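Side-chain contacts in beta-Ala-His dipeptidase (Homo sapiens, PDB 3DLJ), which hydrolyses Xaa-His dipeptides, above all carnosine and anserine, as a secreted homodimeric metallopeptidase that uses two zinc ions per subunit: residues 111-116 with 125-130; 229-234 with 255-260; 299-304 with 449-454; 370-375 with 385-390. All blocks are in the same frame, centred on the assembly; numbering follows the deposited sequence.

Overall arrangement
Along the chain, contact 1 closes first and contact 2 follows; contact 4 then lies nested within the long loop closed by contact 3. Contacts 2 and 4 are neighbours, their centres 9 Å apart: strands 216-232 and 384-397 pair in one mixed sheet, and helices 250-258 and 361-377 pack against it. Contact 1 follows strand 104-110 of the other, six-stranded sheet, its centre 34 Å from that of contact 2 and 36 Å from that of contact 4. Contact 3, 19 Å from contact 1 between centres, joins helix 295-302 to a loop following that sheet's edge strand 444-445. Contact 1 thus lies by the zinc site, while contacts 2 and 4 build the probable dimerisation domain.

Contact 1 (111-116 with 125-130); sequences LDVQPA and DPYVLT
Tyr127 has CG beside its backbone N and anti to the carbonyl carbon (chi1 -67°), a turn that carries the phenol end over to Val113 and Ala116. Val113 holds CG2 between its own backbone N and carbonyl carbon, and this methyl meets the ring at its edge, 4.0 Å from Tyr127 OH, as the two side chains run alongside, pointing opposite ways. The methyl of Ala116 does double duty. Ala116 CB packs 4.1 Å from Tyr127 CE1 and presses on Pro126 CB at 3.5 Å, tighter than a usual carbon contact. No direct hydrogen bond crosses; instead a water in the ring plane sits 2.6 Å from Tyr127 OH and accepts from Ala116 N at 3.0 Å. The tyrosine stands on a type I turn, Asp125 to Val128, where Tyr127 N donates to Asp125 OD1 (3.1 Å) in an Asx turn. A leucine in place of Tyr127 would probably leave the water without its phenolic partner and open a gap beside Val113. On the active-site side, Gln114 NE2 bonds Glu178, a zinc ligand, while Asp112, probably an active-site residue, accepts from the backbone N of the same glutamate. Thus the loop following strand 104-110 combines apolar packing with one water bridge: the buried phenol gains a polar mate, and the backbone of Ala116 is tied to the turn without a direct bond.

Contact 2 (229-234 with 255-260); sequences VEVKCR and VALLGS
Val229 and Leu257 mark the closest approach of the two backbones, with 8.4 Å between their CA atoms: the end of strand 216-232 passes residues 255-258 of helix 250-258, too far for backbone bonding between them. Val229 and Val231, two apart on the strand, both turn a side chain toward the helix, whereas Glu230 between them points away and pairs with Arg346. One leucine methyl receives both valines. Leu257 CD1 lies 3.8 Å from Val229 CG1, where the two side chains cross obliquely, and it is likewise 3.8 Å from Val231 CG2, which it meets tip to tip. The valines use different branches: in Val229 the touching methyl is the one anti to the backbone N (chi1 -176°), in Val231 the one anti to the carbonyl carbon. Leu254, a turn earlier on the helix, also packs on both valines, and Leu372 of helix 361-377 adjoins Val229 and Leu257. Farther along segment 255-260, Leu257 O takes two donors, Ser260 OG at 2.7 Å and Ser260 N at 3.3 Å. The hydroxyl approaches 21° from the carbonyl plane, and the same OG is hydrogen-bonded to His371 NE2. Between strand and helix the contact is therefore purely apolar, three buried aliphatic side chains, consistent with hydrophobic packing, while Leu257 O and Ser260 OG find their bonds away from the valines, with Ser260 and His371.

Contact 3 (299-304 with 449-454); sequences RNSSRV and GAVDDG. With SO4 (sulfate ion), chain N.
Ser301, in the last turn of helix 295-302, comes within 6.1 Å of Asp452, CA to CA, where a type I turn from Ala450 to Asp453 approaches the helix end. The contact thus joins that end, at the protein surface, to the loop between strands 444-445 and 461-463. The touching is light. Ser301 OG, which is bonded back to the carbonyl of Glu297, lies 3.8 Å from Val451 CG1, and Asp452 CB stands 3.8 Å from Ser301 O. Polar traffic goes through a water that donates to Ser301 O at 2.6 Å and to Asp452 OD2 at 2.7 Å. With chi1 at 66° the Asp452 carboxylate is placed to share its oxygens: OD2 takes the water and OD1 forms a salt bridge to Lys461, a residue that also pairs with Asp453. Ser301 O has a second, weak donor in Arg303 NH1. The arginine chain, bent at chi3, spends its stronger bonds on a sulfate probably brought in by the crystallisation liquor: Arg303 NE reaches sulfate O2 at 2.6 Å, and Arg303 NH2 reaches sulfate O3 at 2.8 Å in a nearly straight bond (175°). The sulfur lies in the guanidinium plane, at its edge, so the ion is held side-on by two N-H groups. Arg303 NH1 stays 5.7 Å from Asp452 OD2, where opposite charges might still attract mildly. The helix closes with a Schellman motif: Arg303, at positive phi, is the C-prime residue, Val304 N bonds Arg299 O, and Arg303 N makes a weak bond to Asn300 O.

Contact 4 (370-375 with 385-390); sequences RHLEDV and MVVSMT
Leu372 and Val387 cross at about a right angle, each presenting a branch to the other. With chi1 at -69° the leucine's CG swings opposite its carbonyl carbon, and Leu372 CD1 reaches the strand, 3.8 Å from Val387 CG2. The other valine methyl, Val387 CG1, is also near, 4.1 Å from Leu372 CD1, and Leu372 CB rests 4.0 Å from Val387 CG2, so both valine methyls face the leucine. Met385, two residues earlier and on the same face of the strand, works differently. Its chain runs out extended from the backbone and then bends at the thioether (chi3 69°), folding the terminal methyl against the helix backbone, where Met385 CE is 3.8 Å from Glu373 N. This is a helix packed on one face of a largely antiparallel sheet, consistent with the alpha+beta dimerisation domain of M20 peptidases: the axes of segments 370-375 and 385-390 approach to 9.4 Å and run nearly antiparallel (167°), and Val229 and Leu257 continue the apolar layer around Leu372. Val386 points away from the helix, and its backbone pairs with Glu230 on the neighbouring strand. Glu373 borders the contact on its exposed side. Its aliphatic part is what touches, CG against Met385 CE, with the two side chains crossing at about a right angle. Beyond CG the glutamate is extended, and its carboxylate takes a water that donates to Glu373 OE2 at 3.0 Å and, weakly, to Met385 O at 3.5 Å.

Contact 1 (111-116 with 125-130)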
loop_
_atom_site.group_PDB
_atom_site.type_symbol
_atom_site.label_atom_id
_atom_site.label_comp_id
_atom_site.label_asym_id
_atom_site.label_seq_id
_atom_site.Cartn_x
_atom_site.Cartn_y
_atom_site.Cartn_z
ATOM N N LEU A 111 -5.114 1.924 -10.041
ATOM C CA LEU A 111 -5.491 3.315 -10.344
ATOM C C LEU A 111 -6.666 3.835 -9.505
ATOM O O LEU A 111 -7.122 4.961 -9.696
ATOM C CB LEU A 111 -5.718 3.499 -11.845
ATOM C CG LEU A 111 -4.403 3.389 -12.637
ATOM C CD1 LEU A 111 -4.722 3.361 -14.108
ATOM C CD2 LEU A 111 -3.468 4.550 -12.338
ATOM N N ASP A 112 -7.110 3.028 -8.541
ATOM C CA ASP A 112 -7.985 3.521 -7.477
ATOM C C ASP A 112 -7.178 4.137 -6.335
ATOM O O ASP A 112 -6.025 3.753 -6.083
ATOM C CB ASP A 112 -8.902 2.409 -6.929
ATOM C CG ASP A 112 -8.128 1.281 -6.296
ATOM O OD1 ASP A 112 -7.152 0.791 -6.928
ATOM O OD2 ASP A 112 -8.481 0.889 -5.156
ATOM N N VAL A 113 -7.817 5.094 -5.656
ATOM C CA VAL A 113 -7.218 5.850 -4.553
ATOM C C VAL A 113 -8.093 5.746 -3.267
ATOM O O VAL A 113 -9.310 5.415 -3.327
ATOM C CB VAL A 113 -6.983 7.347 -4.962
ATOM C CG1 VAL A 113 -5.969 7.454 -6.101
ATOM C CG2 VAL A 113 -8.290 7.999 -5.371
ATOM N N GLN A 114 -7.442 5.985 -2.123
ATOM C CA GLN A 114 -8.084 6.198 -0.828
ATOM C C GLN A 114 -8.905 7.489 -0.894
ATOM O O GLN A 114 -8.507 8.427 -1.597
ATOM C CB GLN A 114 -7.025 6.322 0.277
ATOM C CG GLN A 114 -6.432 4.982 0.744
ATOM C CD GLN A 114 -7.428 4.146 1.578
ATOM O OE1 GLN A 114 -8.108 4.673 2.453
ATOM N NE2 GLN A 114 -7.509 2.855 1.298
ATOM N N PRO A 115 -10.043 7.551 -0.168
ATOM C CA PRO A 115 -10.832 8.785 -0.121
ATOM C C PRO A 115 -9.990 9.991 0.302
ATOM O O PRO A 115 -9.014 9.849 1.036
ATOM C CB PRO A 115 -11.881 8.495 0.954
ATOM C CG PRO A 115 -12.054 7.012 0.926
ATOM C CD PRO A 115 -10.647 6.483 0.648
ATOM N N ALA A 116 -10.365 11.167 -0.177
ATOM C CA ALA A 116 -9.737 12.396 0.233
ATOM C C ALA A 116 -10.792 13.473 0.353
ATOM O O ALA A 116 -11.413 13.896 -0.638
ATOM C CB ALA A 116 -8.675 12.805 -0.761
ATOM N N ASP A 125 -6.303 21.381 -2.607
ATOM C CA ASP A 125 -7.390 20.551 -3.103
ATOM C C ASP A 125 -6.795 19.168 -3.463
ATOM O O ASP A 125 -5.953 19.074 -4.366
ATOM C CB ASP A 125 -8.046 21.241 -4.307
ATOM C CG ASP A 125 -9.194 20.446 -4.887
ATOM O OD1 ASP A 125 -9.248 19.231 -4.675
ATOM O OD2 ASP A 125 -10.044 21.028 -5.589
ATOM N N PRO A 126 -7.216 18.095 -2.748
ATOM C CA PRO A 126 -6.621 16.749 -2.915
ATOM C C PRO A 126 -6.549 16.242 -4.357
ATOM O O PRO A 126 -5.669 15.464 -4.686
ATOM C CB PRO A 126 -7.552 15.838 -2.091
ATOM C CG PRO A 126 -8.727 16.655 -1.738
ATOM C CD PRO A 126 -8.290 18.084 -1.742
ATOM N N TYR A 127 -7.472 16.703 -5.198
ATOM C CA TYR A 127 -7.590 16.253 -6.579
ATOM C C TYR A 127 -7.066 17.263 -7.603
ATOM O O TYR A 127 -7.267 17.105 -8.814
ATOM C CB TYR A 127 -9.030 15.820 -6.877
ATOM C CG TYR A 127 -9.423 14.573 -6.109
ATOM C CD1 TYR A 127 -10.346 14.631 -5.035
ATOM C CD2 TYR A 127 -8.843 13.346 -6.412
ATOM C CE1 TYR A 127 -10.687 13.477 -4.308
ATOM C CE2 TYR A 127 -9.182 12.189 -5.696
ATOM C CZ TYR A 127 -10.087 12.257 -4.651
ATOM O OH TYR A 127 -10.388 11.100 -3.980
ATOM N N VAL A 128 -6.393 18.296 -7.110
ATOM C CA VAL A 128 -5.689 19.244 -7.991
ATOM C C VAL A 128 -4.197 19.112 -7.666
ATOM O O VAL A 128 -3.767 19.619 -6.627
ATOM C CB VAL A 128 -6.140 20.727 -7.774
ATOM C CG1 VAL A 128 -5.313 21.674 -8.659
ATOM C CG2 VAL A 128 -7.634 20.909 -8.045
ATOM N N LEU A 129 -3.429 18.429 -8.526
ATOM C CA LEU A 129 -1.970 18.276 -8.294
ATOM C C LEU A 129 -1.349 19.672 -8.189
ATOM O O LEU A 129 -1.472 20.474 -9.101
ATOM C CB LEU A 129 -1.279 17.440 -9.390
ATOM C CG LEU A 129 0.159 16.923 -9.155
ATOM C CD1 LEU A 129 0.185 15.674 -8.246
ATOM C CD2 LEU A 129 0.898 16.635 -10.483
ATOM N N THR A 130 -0.726 19.957 -7.048
ATOM C CA THR A 130 -0.142 21.269 -6.763
ATOM C C THR A 130 1.344 21.059 -6.438
ATOM O O THR A 130 1.686 20.277 -5.546
ATOM C CB THR A 130 -0.900 21.947 -5.555
ATOM O OG1 THR A 130 -2.320 21.952 -5.799
ATOM C CG2 THR A 130 -0.426 23.381 -5.307
HETATM O O HOH W 1 -12.437 10.892 -2.354
#

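Contact 2 (229-234 with 255-260)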
loop_
_atom_site.group_PDB
_atom_site.type_symbol
_atom_site.label_atom_id
_atom_site.label_comp_id
_atom_site.label_asym_id
_atom_site.label_seq_id
_atom_site.Cartn_x
_atom_site.Cartn_y
_atom_site.Cartn_z
ATOM N N VAL A 229 -14.420 -4.699 16.885
ATOM C CA VAL A 229 -15.001 -5.090 18.159
ATOM C C VAL A 229 -16.287 -4.314 18.375
ATOM O O VAL A 229 -16.251 -3.137 18.732
ATOM C CB VAL A 229 -14.036 -4.814 19.353
ATOM C CG1 VAL A 229 -14.628 -5.316 20.705
ATOM C CG2 VAL A 229 -12.666 -5.413 19.109
ATOM N N GLU A 230 -17.419 -4.986 18.175
ATOM C CA GLU A 230 -18.726 -4.391 18.382
ATOM C C GLU A 230 -19.226 -4.588 19.816
ATOM O O GLU A 230 -19.239 -5.700 20.339
ATOM C CB GLU A 230 -19.726 -4.935 17.359
ATOM C CG GLU A 230 -21.075 -4.198 17.337
ATOM C CD GLU A 230 -22.152 -4.945 16.520
ATOM O OE1 GLU A 230 -22.566 -6.044 16.913
ATOM O OE2 GLU A 230 -22.589 -4.420 15.481
ATOM N N VAL A 231 -19.593 -3.485 20.464
ATOM C CA VAL A 231 -20.324 -3.558 21.715
ATOM C C VAL A 231 -21.709 -2.926 21.506
ATOM O O VAL A 231 -21.823 -1.774 21.103
ATOM C CB VAL A 231 -19.564 -2.904 22.928
ATOM C CG1 VAL A 231 -20.306 -3.196 24.213
ATOM C CG2 VAL A 231 -18.131 -3.407 23.044
ATOM N N LYS A 232 -22.758 -3.688 21.793
ATOM C CA LYS A 232 -24.128 -3.272 21.492
ATOM C C LYS A 232 -25.042 -3.384 22.703
ATOM O O LYS A 232 -25.119 -4.433 23.336
ATOM C CB LYS A 232 -24.694 -4.093 20.333
ATOM C CG LYS A 232 -26.150 -3.774 20.061
ATOM C CD LYS A 232 -26.764 -4.556 18.933
ATOM C CE LYS A 232 -28.299 -4.587 19.110
ATOM N NZ LYS A 232 -29.010 -4.729 17.809
ATOM N N CYS A 233 -25.717 -2.276 23.012
ATOM C CA CYS A 233 -26.821 -2.226 23.982
ATOM C C CYS A 233 -28.150 -2.385 23.218
ATOM O O CYS A 233 -28.742 -3.462 23.169
ATOM C CB CYS A 233 -26.770 -0.887 24.761
ATOM S SG CYS A 233 -27.993 -0.682 26.135
ATOM N N ARG A 234 -28.598 -1.305 22.593
ATOM C CA ARG A 234 -29.690 -1.364 21.650
ATOM C C ARG A 234 -29.169 -0.511 20.531
ATOM O O ARG A 234 -28.093 0.066 20.655
ATOM C CB ARG A 234 -30.960 -0.764 22.233
ATOM C CG ARG A 234 -30.760 0.652 22.751
ATOM C CD ARG A 234 -32.064 1.289 23.201
ATOM N NE ARG A 234 -31.936 2.739 23.098
ATOM C CZ ARG A 234 -32.749 3.617 23.669
ATOM N NH1 ARG A 234 -33.766 3.194 24.410
ATOM N NH2 ARG A 234 -32.530 4.920 23.508
ATOM N N VAL A 255 -13.997 1.209 25.293
ATOM C CA VAL A 255 -12.791 1.877 25.734
ATOM C C VAL A 255 -11.926 1.003 26.669
ATOM O O VAL A 255 -10.683 1.033 26.604
ATOM C CB VAL A 255 -13.118 3.277 26.366
ATOM C CG1 VAL A 255 -11.941 3.809 27.131
ATOM C CG2 VAL A 255 -13.563 4.261 25.270
ATOM N N ALA A 256 -12.579 0.230 27.527
ATOM C CA ALA A 256 -11.875 -0.721 28.369
ATOM C C ALA A 256 -11.295 -1.882 27.537
ATOM O O ALA A 256 -10.191 -2.340 27.797
ATOM C CB ALA A 256 -12.789 -1.243 29.466
ATOM N N LEU A 257 -12.047 -2.367 26.549
ATOM C CA LEU A 257 -11.541 -3.383 25.617
ATOM C C LEU A 257 -10.340 -2.909 24.824
ATOM O O LEU A 257 -9.325 -3.582 24.783
ATOM C CB LEU A 257 -12.648 -3.843 24.658
ATOM C CG LEU A 257 -13.729 -4.674 25.357
ATOM C CD1 LEU A 257 -14.943 -4.781 24.477
ATOM C CD2 LEU A 257 -13.183 -6.056 25.735
ATOM N N LEU A 258 -10.462 -1.753 24.195
ATOM C CA LEU A 258 -9.360 -1.148 23.444
ATOM C C LEU A 258 -8.144 -0.809 24.309
ATOM O O LEU A 258 -7.003 -0.945 23.860
ATOM C CB LEU A 258 -9.856 0.119 22.728
ATOM C CG LEU A 258 -10.946 -0.044 21.657
ATOM C CD1 LEU A 258 -11.341 1.333 21.077
ATOM C CD2 LEU A 258 -10.518 -1.025 20.549
ATOM N N GLY A 259 -8.390 -0.365 25.543
ATOM C CA GLY A 259 -7.330 -0.034 26.473
ATOM C C GLY A 259 -6.580 -1.212 27.067
ATOM O O GLY A 259 -5.579 -1.023 27.741
ATOM N N SER A 260 -7.060 -2.422 26.811
ATOM C CA SER A 260 -6.476 -3.652 27.343
ATOM C C SER A 260 -5.450 -4.312 26.390
ATOM O O SER A 260 -4.896 -5.354 26.707
ATOM C CB SER A 260 -7.612 -4.649 27.625
ATOM O OG SER A 260 -8.014 -5.292 26.406
#

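Contact 3 (299-304 with 449-454)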
loop_
_atom_site.group_PDB
_atom_site.type_symbol
_atom_site.label_atom_id
_atom_site.label_comp_id
_atom_site.label_asym_id
_atom_site.label_seq_id
_atom_site.Cartn_x
_atom_site.Cartn_y
_atom_site.Cartn_z
ATOM N N ARG A 299 13.470 11.451 12.339
ATOM C CA ARG A 299 12.623 12.213 13.270
ATOM C C ARG A 299 12.140 13.496 12.613
ATOM O O ARG A 299 10.987 13.873 12.778
ATOM C CB ARG A 299 13.328 12.524 14.605
ATOM C CG ARG A 299 12.855 11.660 15.780
ATOM C CD ARG A 299 13.623 11.956 17.069
ATOM N N ASN A 300 13.022 14.144 11.857
ATOM C CA ASN A 300 12.702 15.421 11.230
ATOM C C ASN A 300 11.674 15.408 10.101
ATOM O O ASN A 300 10.800 16.268 10.047
ATOM C CB ASN A 300 13.965 16.111 10.752
ATOM C CG ASN A 300 14.005 17.546 11.178
ATOM O OD1 ASN A 300 13.904 17.838 12.380
ATOM N ND2 ASN A 300 14.128 18.464 10.210
ATOM N N SER A 301 11.783 14.442 9.197
ATOM C CA SER A 301 10.815 14.331 8.103
ATOM C C SER A 301 9.444 13.837 8.570
ATOM O O SER A 301 8.452 14.045 7.880
ATOM C CB SER A 301 11.357 13.466 6.949
ATOM O OG SER A 301 11.844 12.216 7.401
ATOM N N SER A 302 9.412 13.193 9.740
ATOM C CA SER A 302 8.195 12.639 10.344
ATOM C C SER A 302 7.570 13.644 11.297
ATOM O O SER A 302 6.396 13.522 11.653
ATOM C CB SER A 302 8.523 11.389 11.153
ATOM O OG SER A 302 9.290 10.475 10.415
ATOM N N ARG A 303 8.383 14.607 11.736
ATOM C CA ARG A 303 7.926 15.703 12.588
ATOM C C ARG A 303 7.416 15.116 13.894
ATOM O O ARG A 303 6.406 15.548 14.461
ATOM C CB ARG A 303 6.906 16.575 11.829
ATOM C CG ARG A 303 7.378 16.759 10.383
ATOM C CD ARG A 303 6.495 17.551 9.480
ATOM N NE ARG A 303 5.146 17.025 9.320
ATOM C CZ ARG A 303 4.758 16.038 8.508
ATOM N NH1 ARG A 303 5.627 15.344 7.761
ATOM N NH2 ARG A 303 3.461 15.748 8.459
ATOM N N VAL A 304 8.161 14.109 14.344
ATOM C CA VAL A 304 7.923 13.380 15.581
ATOM C C VAL A 304 9.035 13.748 16.582
ATOM O O VAL A 304 10.230 13.655 16.269
ATOM C CB VAL A 304 7.884 11.846 15.289
ATOM C CG1 VAL A 304 8.208 11.022 16.511
ATOM C CG2 VAL A 304 6.539 11.440 14.712
ATOM N N GLY A 449 8.552 6.067 -3.936
ATOM C CA GLY A 449 8.172 7.072 -2.961
ATOM C C GLY A 449 9.212 7.425 -1.918
ATOM O O GLY A 449 10.055 6.606 -1.562
ATOM N N ALA A 450 9.165 8.663 -1.434
ATOM C CA ALA A 450 9.980 9.043 -0.287
ATOM C C ALA A 450 9.252 8.672 0.986
ATOM O O ALA A 450 8.027 8.531 1.004
ATOM C CB ALA A 450 10.346 10.538 -0.293
ATOM N N VAL A 451 10.026 8.554 2.054
ATOM C CA VAL A 451 9.556 8.159 3.386
ATOM C C VAL A 451 8.427 9.060 3.877
ATOM O O VAL A 451 7.529 8.610 4.601
ATOM C CB VAL A 451 10.781 8.152 4.387
ATOM C CG1 VAL A 451 11.311 9.569 4.657
ATOM C CG2 VAL A 451 10.446 7.416 5.677
ATOM N N ASP A 452 8.447 10.328 3.452
ATOM C CA ASP A 452 7.472 11.302 3.927
ATOM C C ASP A 452 6.337 11.649 2.933
ATOM O O ASP A 452 5.701 12.702 3.034
ATOM C CB ASP A 452 8.191 12.557 4.403
ATOM C CG ASP A 452 8.894 13.315 3.266
ATOM O OD1 ASP A 452 9.095 12.757 2.171
ATOM O OD2 ASP A 452 9.241 14.490 3.484
ATOM N N ASP A 453 6.067 10.740 2.001
ATOM C CA ASP A 453 5.065 10.971 0.949
ATOM C C ASP A 453 3.647 11.058 1.476
ATOM O O ASP A 453 2.813 11.683 0.853
ATOM C CB ASP A 453 5.174 9.914 -0.149
ATOM C CG ASP A 453 6.270 10.238 -1.191
ATOM O OD1 ASP A 453 6.999 11.222 -1.050
ATOM O OD2 ASP A 453 6.414 9.501 -2.176
ATOM N N GLY A 454 3.375 10.439 2.630
ATOM C CA GLY A 454 2.073 10.545 3.290
ATOM C C GLY A 454 0.940 9.824 2.590
ATOM O O GLY A 454 -0.181 10.326 2.536
HETATM S S SO4 N . 2.163 18.511 10.633
HETATM O O1 SO4 N . 1.601 18.956 11.907
HETATM O O2 SO4 N . 3.604 18.493 10.860
HETATM O O3 SO4 N . 1.729 17.191 10.146
HETATM O O4 SO4 N . 1.733 19.435 9.606
HETATM O O HOH W 2 8.608 15.660 5.859
#

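Contact 4 (370-375 with 385-390)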
loop_
_atom_site.group_PDB
_atom_site.type_symbol
_atom_site.label_atom_id
_atom_site.label_comp_id
_atom_site.label_asym_id
_atom_site.label_seq_id
_atom_site.Cartn_x
_atom_site.Cartn_y
_atom_site.Cartn_z
ATOM N N ARG A 370 -10.092 -14.476 22.573
ATOM C CA ARG A 370 -10.078 -14.956 23.960
ATOM C C ARG A 370 -9.723 -13.859 24.932
ATOM O O ARG A 370 -10.357 -13.726 25.987
ATOM C CB ARG A 370 -9.089 -16.114 24.147
ATOM C CG ARG A 370 -9.662 -17.495 23.837
ATOM N N HIS A 371 -8.705 -13.079 24.586
ATOM C CA HIS A 371 -8.314 -11.964 25.416
ATOM C C HIS A 371 -9.490 -11.002 25.620
ATOM O O HIS A 371 -9.831 -10.666 26.760
ATOM C CB HIS A 371 -7.083 -11.266 24.834
ATOM C CG HIS A 371 -6.752 -9.974 25.508
ATOM N ND1 HIS A 371 -6.114 -9.912 26.729
ATOM C CD2 HIS A 371 -6.986 -8.693 25.137
ATOM C CE1 HIS A 371 -5.969 -8.647 27.081
ATOM N NE2 HIS A 371 -6.484 -7.890 26.130
ATOM N N LEU A 372 -10.122 -10.596 24.524
ATOM C CA LEU A 372 -11.224 -9.640 24.579
ATOM C C LEU A 372 -12.438 -10.144 25.368
ATOM O O LEU A 372 -12.996 -9.390 26.170
ATOM C CB LEU A 372 -11.603 -9.155 23.168
ATOM C CG LEU A 372 -10.548 -8.254 22.500
ATOM C CD1 LEU A 372 -10.869 -7.992 21.032
ATOM C CD2 LEU A 372 -10.340 -6.931 23.253
ATOM N N GLU A 373 -12.828 -11.407 25.130
ATOM C CA GLU A 373 -13.840 -12.123 25.918
ATOM C C GLU A 373 -13.502 -12.145 27.395
ATOM O O GLU A 373 -14.366 -11.890 28.230
ATOM C CB GLU A 373 -14.040 -13.562 25.405
ATOM C CG GLU A 373 -14.708 -13.587 24.038
ATOM C CD GLU A 373 -14.739 -14.961 23.345
ATOM O OE1 GLU A 373 -14.116 -15.952 23.811
ATOM O OE2 GLU A 373 -15.405 -15.028 22.299
ATOM N N ASP A 374 -12.253 -12.438 27.737
ATOM C CA ASP A 374 -11.857 -12.427 29.146
ATOM C C ASP A 374 -11.969 -11.025 29.793
ATOM O O ASP A 374 -12.453 -10.893 30.927
ATOM C CB ASP A 374 -10.469 -13.052 29.335
ATOM C CG ASP A 374 -10.492 -14.588 29.243
ATOM O OD1 ASP A 374 -11.591 -15.187 29.157
ATOM O OD2 ASP A 374 -9.408 -15.216 29.264
ATOM N N VAL A 375 -11.548 -9.984 29.079
ATOM C CA VAL A 375 -11.696 -8.616 29.586
ATOM C C VAL A 375 -13.173 -8.247 29.722
ATOM O O VAL A 375 -13.600 -7.707 30.743
ATOM C CB VAL A 375 -10.953 -7.577 28.706
ATOM C CG1 VAL A 375 -11.337 -6.112 29.098
ATOM C CG2 VAL A 375 -9.449 -7.800 28.792
ATOM N N MET A 385 -20.943 -8.429 23.081
ATOM C CA MET A 385 -19.745 -8.129 22.330
ATOM C C MET A 385 -19.541 -9.109 21.192
ATOM O O MET A 385 -19.630 -10.313 21.373
ATOM C CB MET A 385 -18.514 -8.092 23.215
ATOM C CG MET A 385 -17.239 -7.826 22.414
ATOM S SD MET A 385 -15.784 -8.220 23.366
ATOM C CE MET A 385 -15.893 -10.000 23.466
ATOM N N VAL A 386 -19.256 -8.574 20.014
ATOM C CA VAL A 386 -18.820 -9.393 18.897
ATOM C C VAL A 386 -17.431 -8.955 18.386
ATOM O O VAL A 386 -17.249 -7.820 17.932
ATOM C CB VAL A 386 -19.838 -9.357 17.737
ATOM C CG1 VAL A 386 -19.411 -10.327 16.620
ATOM C CG2 VAL A 386 -21.233 -9.696 18.248
ATOM N N VAL A 387 -16.465 -9.861 18.480
ATOM C CA VAL A 387 -15.173 -9.691 17.849
ATOM C C VAL A 387 -15.209 -10.336 16.471
ATOM O O VAL A 387 -15.660 -11.467 16.331
ATOM C CB VAL A 387 -14.038 -10.375 18.659
ATOM C CG1 VAL A 387 -12.697 -10.122 17.999
ATOM C CG2 VAL A 387 -14.017 -9.872 20.082
ATOM N N SER A 388 -14.730 -9.625 15.452
ATOM C CA SER A 388 -14.481 -10.273 14.177
ATOM C C SER A 388 -13.179 -9.833 13.531
ATOM O O SER A 388 -12.878 -8.644 13.435
ATOM C CB SER A 388 -15.679 -10.179 13.225
ATOM O OG SER A 388 -15.924 -8.866 12.799
ATOM N N MET A 389 -12.381 -10.815 13.133
ATOM C CA MET A 389 -11.194 -10.548 12.345
ATOM C C MET A 389 -11.592 -10.568 10.875
ATOM O O MET A 389 -11.952 -11.598 10.318
ATOM C CB MET A 389 -10.086 -11.550 12.634
ATOM C CG MET A 389 -8.750 -11.104 12.076
ATOM S SD MET A 389 -7.522 -12.397 12.171
ATOM C CE MET A 389 -8.078 -13.456 10.829
ATOM N N THR A 390 -11.541 -9.396 10.268
ATOM C CA THR A 390 -12.131 -9.188 8.963
ATOM C C THR A 390 -11.076 -9.388 7.899
ATOM O O THR A 390 -11.394 -9.638 6.742
ATOM C CB THR A 390 -12.801 -7.781 8.867
ATOM O OG1 THR A 390 -11.934 -6.789 9.441
ATOM C CG2 THR A 390 -14.130 -7.757 9.668
HETATM O O HOH W 3 -17.064 -12.655 21.386
#